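Local coordinates for aromatic-amino-acid aminotransferase (Burkholderia pseudomallei, PDB 4F4E), which probably catalyses the pyridoxal-phosphate-dependent transfer of amino groups between aromatic amino acids such as tyrosine and 2-oxoglutarate, working as a homodimer, at residues A[192-197]-A[226-231]; A[184-189]-A[217-222]. All blocks are in the same frame, centred on the assembly; numbering follows the deposited sequence. Where two conformers were deposited one is given.

Contact 1: A[192-197]-A[226-231]; sequences YEPGTI and ARRLVP
Val230 N donates an almost perfectly straight hydrogen bond to Thr196 O (2.8 Å, 179° at the hydrogen). It belongs to the parallel bridge of Ile197 with Val230, a pairing that Val230 continues by bonding Val198. Ahead of the bridge, Gly195 N reaches Arg228 O at 2.9 Å. The third anchor is Tyr192 O. Arg227 NH2 approaches it at 2.9 Å from above the carbonyl plane, Arg227 NE adds a weak bond, and a water donates to both Tyr192 O and Arg227 O. A bend at chi3 (72°) turns the guanidinium back to this carbonyl. Glu193 OE2 stays 4.1 Å from Arg227 NH2, too far for a salt bridge.

Both backbones turn here: a type II turn runs from Glu193 to Thr196, with Glu193 O taking Thr196 N and Thr196 OG1, while a Schellman motif at Arg228 ends the helix. Pro194 CB lies over one face of the Arg228 guanidinium, and Pro194 CG is 3.5 Å from Arg228 NH2. Leu229 CD2 lies against the first residues of the turn, 3.3 Å from Glu193 O and 4.0 Å from Tyr192 CB. Further out, Tyr192 packs on strands 146-150 and 167-174, Leu229 on helix 214-227, and Val230 on Leu24 of the second subunit.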
loop_
_atom_site.group_PDB
_atom_site.type_symbol
_atom_site.label_atom_id
_atom_site.label_comp_id
_atom_site.label_asym_id
_atom_site.label_seq_id
_atom_site.Cartn_x
_atom_site.Cartn_y
_atom_site.Cartn_z
ATOM N N TYR A 192 -14.214 -21.557 21.392
ATOM C CA TYR A 192 -13.982 -20.137 21.201
ATOM C C TYR A 192 -15.211 -19.290 21.505
ATOM O O TYR A 192 -16.351 -19.672 21.210
ATOM C CB TYR A 192 -13.511 -19.835 19.770
ATOM C CG TYR A 192 -12.138 -20.373 19.424
ATOM C CD1 TYR A 192 -11.183 -20.679 20.420
ATOM C CD2 TYR A 192 -11.771 -20.535 18.085
ATOM C CE1 TYR A 192 -9.915 -21.141 20.078
ATOM C CE2 TYR A 192 -10.528 -21.012 17.744
ATOM C CZ TYR A 192 -9.597 -21.307 18.720
ATOM O OH TYR A 192 -8.365 -21.750 18.331
ATOM N N GLU A 193 -14.968 -18.130 22.100
ATOM C CA GLU A 193 -16.022 -17.231 22.458
ATOM C C GLU A 193 -16.608 -16.487 21.256
ATOM O O GLU A 193 -15.948 -16.262 20.266
ATOM C CB GLU A 193 -15.529 -16.242 23.509
ATOM C CG GLU A 193 -15.404 -16.889 24.858
ATOM C CD GLU A 193 -16.715 -17.569 25.340
ATOM O OE1 GLU A 193 -17.765 -16.873 25.407
ATOM O OE2 GLU A 193 -16.695 -18.779 25.671
ATOM N N PRO A 194 -17.877 -16.064 21.363
ATOM C CA PRO A 194 -18.450 -15.242 20.293
ATOM C C PRO A 194 -17.547 -14.085 19.880
ATOM O O PRO A 194 -17.004 -13.407 20.729
ATOM C CB PRO A 194 -19.730 -14.703 20.919
ATOM C CG PRO A 194 -20.075 -15.689 21.949
ATOM C CD PRO A 194 -18.795 -16.167 22.512
ATOM N N GLY A 195 -17.403 -13.868 18.574
ATOM C CA GLY A 195 -16.604 -12.743 18.029
ATOM C C GLY A 195 -15.161 -13.095 17.748
ATOM O O GLY A 195 -14.422 -12.277 17.155
ATOM N N THR A 196 -14.718 -14.269 18.202
ATOM C CA THR A 196 -13.356 -14.717 17.896
ATOM C C THR A 196 -13.224 -14.797 16.378
ATOM O O THR A 196 -14.105 -15.305 15.698
ATOM C CB THR A 196 -13.052 -16.115 18.504
ATOM O OG1 THR A 196 -13.299 -16.074 19.924
ATOM C CG2 THR A 196 -11.617 -16.598 18.176
ATOM N N ILE A 197 -12.120 -14.248 15.882
ATOM C CA ILE A 197 -11.861 -14.141 14.472
ATOM C C ILE A 197 -11.032 -15.362 14.102
ATOM O O ILE A 197 -9.920 -15.538 14.592
ATOM C CB ILE A 197 -11.081 -12.866 14.158
ATOM C CG1 ILE A 197 -11.856 -11.602 14.569
ATOM C CG2 ILE A 197 -10.609 -12.867 12.708
ATOM C CD1 ILE A 197 -10.944 -10.457 14.979
ATOM N N ALA A 226 -22.919 -21.560 14.726
ATOM C CA ALA A 226 -23.474 -21.831 16.045
ATOM C C ALA A 226 -22.813 -21.003 17.164
ATOM O O ALA A 226 -23.516 -20.545 18.112
ATOM C CB ALA A 226 -23.443 -23.320 16.364
ATOM N N ARG A 227 -21.507 -20.781 17.053
ATOM C CA ARG A 227 -20.778 -20.066 18.088
ATOM C C ARG A 227 -20.557 -18.585 17.809
ATOM O O ARG A 227 -19.978 -17.871 18.613
ATOM C CB ARG A 227 -19.503 -20.809 18.395
ATOM C CG ARG A 227 -19.830 -22.135 19.090
ATOM C CD ARG A 227 -18.587 -22.852 19.515
ATOM N NE ARG A 227 -17.969 -22.177 20.642
ATOM C CZ ARG A 227 -18.432 -22.203 21.892
ATOM N NH1 ARG A 227 -19.534 -22.863 22.221
ATOM N NH2 ARG A 227 -17.759 -21.578 22.838
ATOM N N ARG A 228 -21.110 -18.100 16.694
ATOM C CA ARG A 228 -20.992 -16.688 16.311
ATOM C C ARG A 228 -19.533 -16.233 16.255
ATOM O O ARG A 228 -19.182 -15.156 16.710
ATOM C CB ARG A 228 -21.850 -15.813 17.210
ATOM C CG ARG A 228 -23.275 -16.368 17.319
ATOM C CD ARG A 228 -24.217 -15.385 17.978
ATOM N NE ARG A 228 -23.972 -15.291 19.425
ATOM C CZ ARG A 228 -23.430 -14.244 20.064
ATOM N NH1 ARG A 228 -23.036 -13.135 19.414
ATOM N NH2 ARG A 228 -23.268 -14.320 21.388
ATOM N N LEU A 229 -18.714 -17.079 15.643
ATOM C CA LEU A 229 -17.342 -16.737 15.339
ATOM C C LEU A 229 -17.322 -15.912 14.052
ATOM O O LEU A 229 -18.270 -15.932 13.270
ATOM C CB LEU A 229 -16.516 -18.004 15.195
ATOM C CG LEU A 229 -16.709 -18.996 16.356
ATOM C CD1 LEU A 229 -15.665 -20.082 16.175
ATOM C CD2 LEU A 229 -16.579 -18.353 17.737
ATOM N N VAL A 230 -16.229 -15.198 13.821
ATOM C CA VAL A 230 -16.106 -14.355 12.629
ATOM C C VAL A 230 -15.098 -15.038 11.737
ATOM O O VAL A 230 -13.897 -15.055 12.023
ATOM C CB VAL A 230 -15.626 -12.938 12.995
ATOM C CG1 VAL A 230 -15.418 -12.109 11.704
ATOM C CG2 VAL A 230 -16.603 -12.285 13.984
ATOM N N PRO A 231 -15.572 -15.635 10.632
ATOM C CA PRO A 231 -14.640 -16.314 9.735
ATOM C C PRO A 231 -13.903 -15.308 8.847
ATOM O O PRO A 231 -14.524 -14.443 8.236
ATOM C CB PRO A 231 -15.536 -17.214 8.899
ATOM C CG PRO A 231 -16.835 -16.485 8.853
ATOM C CD PRO A 231 -16.956 -15.707 10.151
HETATM O O HOH W 1 -19.228 -18.873 21.119
#

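Contact 2: A[184-189]-A[217-222]; sequences GMLAAL and WAQVVE
Leu186 CD1 sits over the face of the peptide joining Gln219 to Val220, 4.1 Å from Gln219 O and 4.3 Å from Val220 N. In the large domain of this class I aminotransferase, helix 214-227 is the connection of a beta-alpha-beta crossover between strands 197-201 and 230-235, and helix 182-189 runs beside it. The short segments are nearly parallel, their axes 10° apart in direction and 10.5 Å apart at closest approach. No hydrogen bond crosses the gap, which side chains fill, Leu186 reaching as far as the backbone of the other helix.

Val220 is the shared partner, giving CG1 to Leu189 and CG2 to Met185 and, more distantly, to Leu186. Leu189, modelled in two conformers, brings CD1 to 4.0 Å from Val220 CG1 in one of them, which makes this contact less certain; Leu189 also packs on Val198 of strand 197-201. Met185 touches Tyr170 and Tyr172 of strand 167-174 and Leu200 of strand 197-201 as well. With CG anti to the backbone N (chi1 180°) and the rest extended, its chain crosses Val220 at about a right angle and brings Met185 CE to 3.9 Å from Val220 CG2.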
loop_
_atom_site.group_PDB
_atom_site.type_symbol
_atom_site.label_atom_id
_atom_site.label_comp_id
_atom_site.label_asym_id
_atom_site.label_seq_id
_atom_site.Cartn_x
_atom_site.Cartn_y
_atom_site.Cartn_z
ATOM N N GLY A 184 -9.037 -32.031 16.734
ATOM C CA GLY A 184 -8.450 -31.002 17.558
ATOM C C GLY A 184 -8.904 -29.643 17.050
ATOM O O GLY A 184 -9.199 -28.744 17.849
ATOM N N MET A 185 -8.982 -29.491 15.730
ATOM C CA MET A 185 -9.435 -28.204 15.186
ATOM C C MET A 185 -10.862 -27.911 15.641
ATOM O O MET A 185 -11.167 -26.854 16.150
ATOM C CB MET A 185 -9.431 -28.228 13.672
ATOM C CG MET A 185 -9.897 -26.913 13.059
ATOM S SD MET A 185 -9.702 -26.885 11.254
ATOM C CE MET A 185 -10.397 -25.273 10.850
ATOM N N LEU A 186 -11.749 -28.866 15.419
ATOM C CA LEU A 186 -13.131 -28.632 15.720
ATOM C C LEU A 186 -13.314 -28.405 17.224
ATOM O O LEU A 186 -14.109 -27.534 17.649
ATOM C CB LEU A 186 -13.985 -29.791 15.219
ATOM C CG LEU A 186 -15.362 -29.226 14.875
ATOM C CD1 LEU A 186 -15.273 -28.461 13.550
ATOM C CD2 LEU A 186 -16.374 -30.357 14.837
ATOM N N ALA A 187 -12.572 -29.148 18.034
ATOM C CA ALA A 187 -12.704 -28.990 19.473
ATOM C C ALA A 187 -12.296 -27.590 19.913
ATOM O O ALA A 187 -12.974 -26.978 20.741
ATOM C CB ALA A 187 -11.934 -30.074 20.244
ATOM N N ALA A 188 -11.256 -27.052 19.282
ATOM C CA ALA A 188 -10.799 -25.675 19.544
ATOM C C ALA A 188 -11.873 -24.667 19.179
ATOM O O ALA A 188 -12.192 -23.782 19.967
ATOM C CB ALA A 188 -9.492 -25.368 18.791
ATOM N N LEU A 189 -12.441 -24.795 17.976
ATOM C CA LEU A 189 -13.499 -23.896 17.553
ATOM C C LEU A 189 -14.693 -23.985 18.506
ATOM O O LEU A 189 -15.277 -22.972 18.871
ATOM C CB LEU A 189 -13.951 -24.224 16.125
ATOM C CG LEU A 189 -12.947 -24.097 14.986
ATOM C CD1 LEU A 189 -13.546 -24.764 13.738
ATOM C CD2 LEU A 189 -12.594 -22.643 14.752
ATOM N N TRP A 217 -15.202 -28.920 5.866
ATOM C CA TRP A 217 -15.558 -27.511 5.740
ATOM C C TRP A 217 -16.973 -27.293 6.219
ATOM O O TRP A 217 -17.235 -26.307 6.921
ATOM C CB TRP A 217 -15.426 -27.028 4.324
ATOM C CG TRP A 217 -14.035 -26.574 3.942
ATOM C CD1 TRP A 217 -13.201 -27.106 2.966
ATOM C CD2 TRP A 217 -13.315 -25.462 4.518
ATOM N NE1 TRP A 217 -12.024 -26.406 2.883
ATOM C CE2 TRP A 217 -12.035 -25.384 3.800
ATOM C CE3 TRP A 217 -13.597 -24.543 5.510
ATOM C CZ2 TRP A 217 -11.102 -24.435 4.092
ATOM C CZ3 TRP A 217 -12.647 -23.575 5.791
ATOM C CH2 TRP A 217 -11.421 -23.543 5.118
ATOM N N ALA A 218 -17.889 -28.225 5.920
ATOM C CA ALA A 218 -19.290 -28.036 6.364
ATOM C C ALA A 218 -19.398 -28.026 7.887
ATOM O O ALA A 218 -20.205 -27.277 8.470
ATOM C CB ALA A 218 -20.209 -29.112 5.742
ATOM N N GLN A 219 -18.577 -28.836 8.548
ATOM C CA GLN A 219 -18.572 -28.860 10.008
ATOM C C GLN A 219 -18.018 -27.552 10.553
ATOM O O GLN A 219 -18.517 -27.028 11.543
ATOM C CB GLN A 219 -17.759 -30.019 10.551
ATOM C CG GLN A 219 -18.371 -31.350 10.125
ATOM C CD GLN A 219 -17.595 -32.544 10.611
ATOM O OE1 GLN A 219 -17.701 -32.917 11.776
ATOM N NE2 GLN A 219 -16.858 -33.180 9.721
ATOM N N VAL A 220 -16.971 -27.046 9.905
ATOM C CA VAL A 220 -16.404 -25.777 10.327
ATOM C C VAL A 220 -17.437 -24.649 10.230
ATOM O O VAL A 220 -17.603 -23.883 11.174
ATOM C CB VAL A 220 -15.122 -25.417 9.555
ATOM C CG1 VAL A 220 -14.665 -24.035 9.955
ATOM C CG2 VAL A 220 -14.031 -26.442 9.867
ATOM N N VAL A 221 -18.106 -24.557 9.082
ATOM C CA VAL A 221 -19.144 -23.552 8.879
ATOM C C VAL A 221 -20.223 -23.677 9.977
ATOM O O VAL A 221 -20.618 -22.674 10.543
ATOM C CB VAL A 221 -19.798 -23.686 7.480
ATOM C CG1 VAL A 221 -20.984 -22.759 7.315
ATOM C CG2 VAL A 221 -18.742 -23.413 6.396
ATOM N N GLU A 222 -20.665 -24.905 10.272
ATOM C CA GLU A 222 -21.728 -25.108 11.278
ATOM C C GLU A 222 -21.300 -24.613 12.665
ATOM O O GLU A 222 -22.093 -23.955 13.376
ATOM C CB GLU A 222 -22.195 -26.568 11.339
ATOM C CG GLU A 222 -23.348 -26.807 12.319
ATOM C CD GLU A 222 -22.909 -27.145 13.768
ATOM O OE1 GLU A 222 -21.807 -27.714 13.963
ATOM O OE2 GLU A 222 -23.689 -26.863 14.723
#

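How the contacts relate
From the N terminus the chain passes 184-189, then 192-197, then 217-222, then 226-231. Contact 2 closes the loop from the first to the third, with 27 residues between, and contact 1 the loop from the second to the fourth, with 28. The segments alternate, so the closures cross rather than nest. Contact 2 pairs helices 182-189 and 214-227 side by side over the sheet; contact 1 joins the turn ahead of strand 197-201 to the end of helix 214-227 and the start of strand 230-235. Their centres are 11 Å apart, and they adjoin where Arg227 NE packs 3.3 Å from Leu189 O, the carbonyl oxygen of the last residue of helix 182-189.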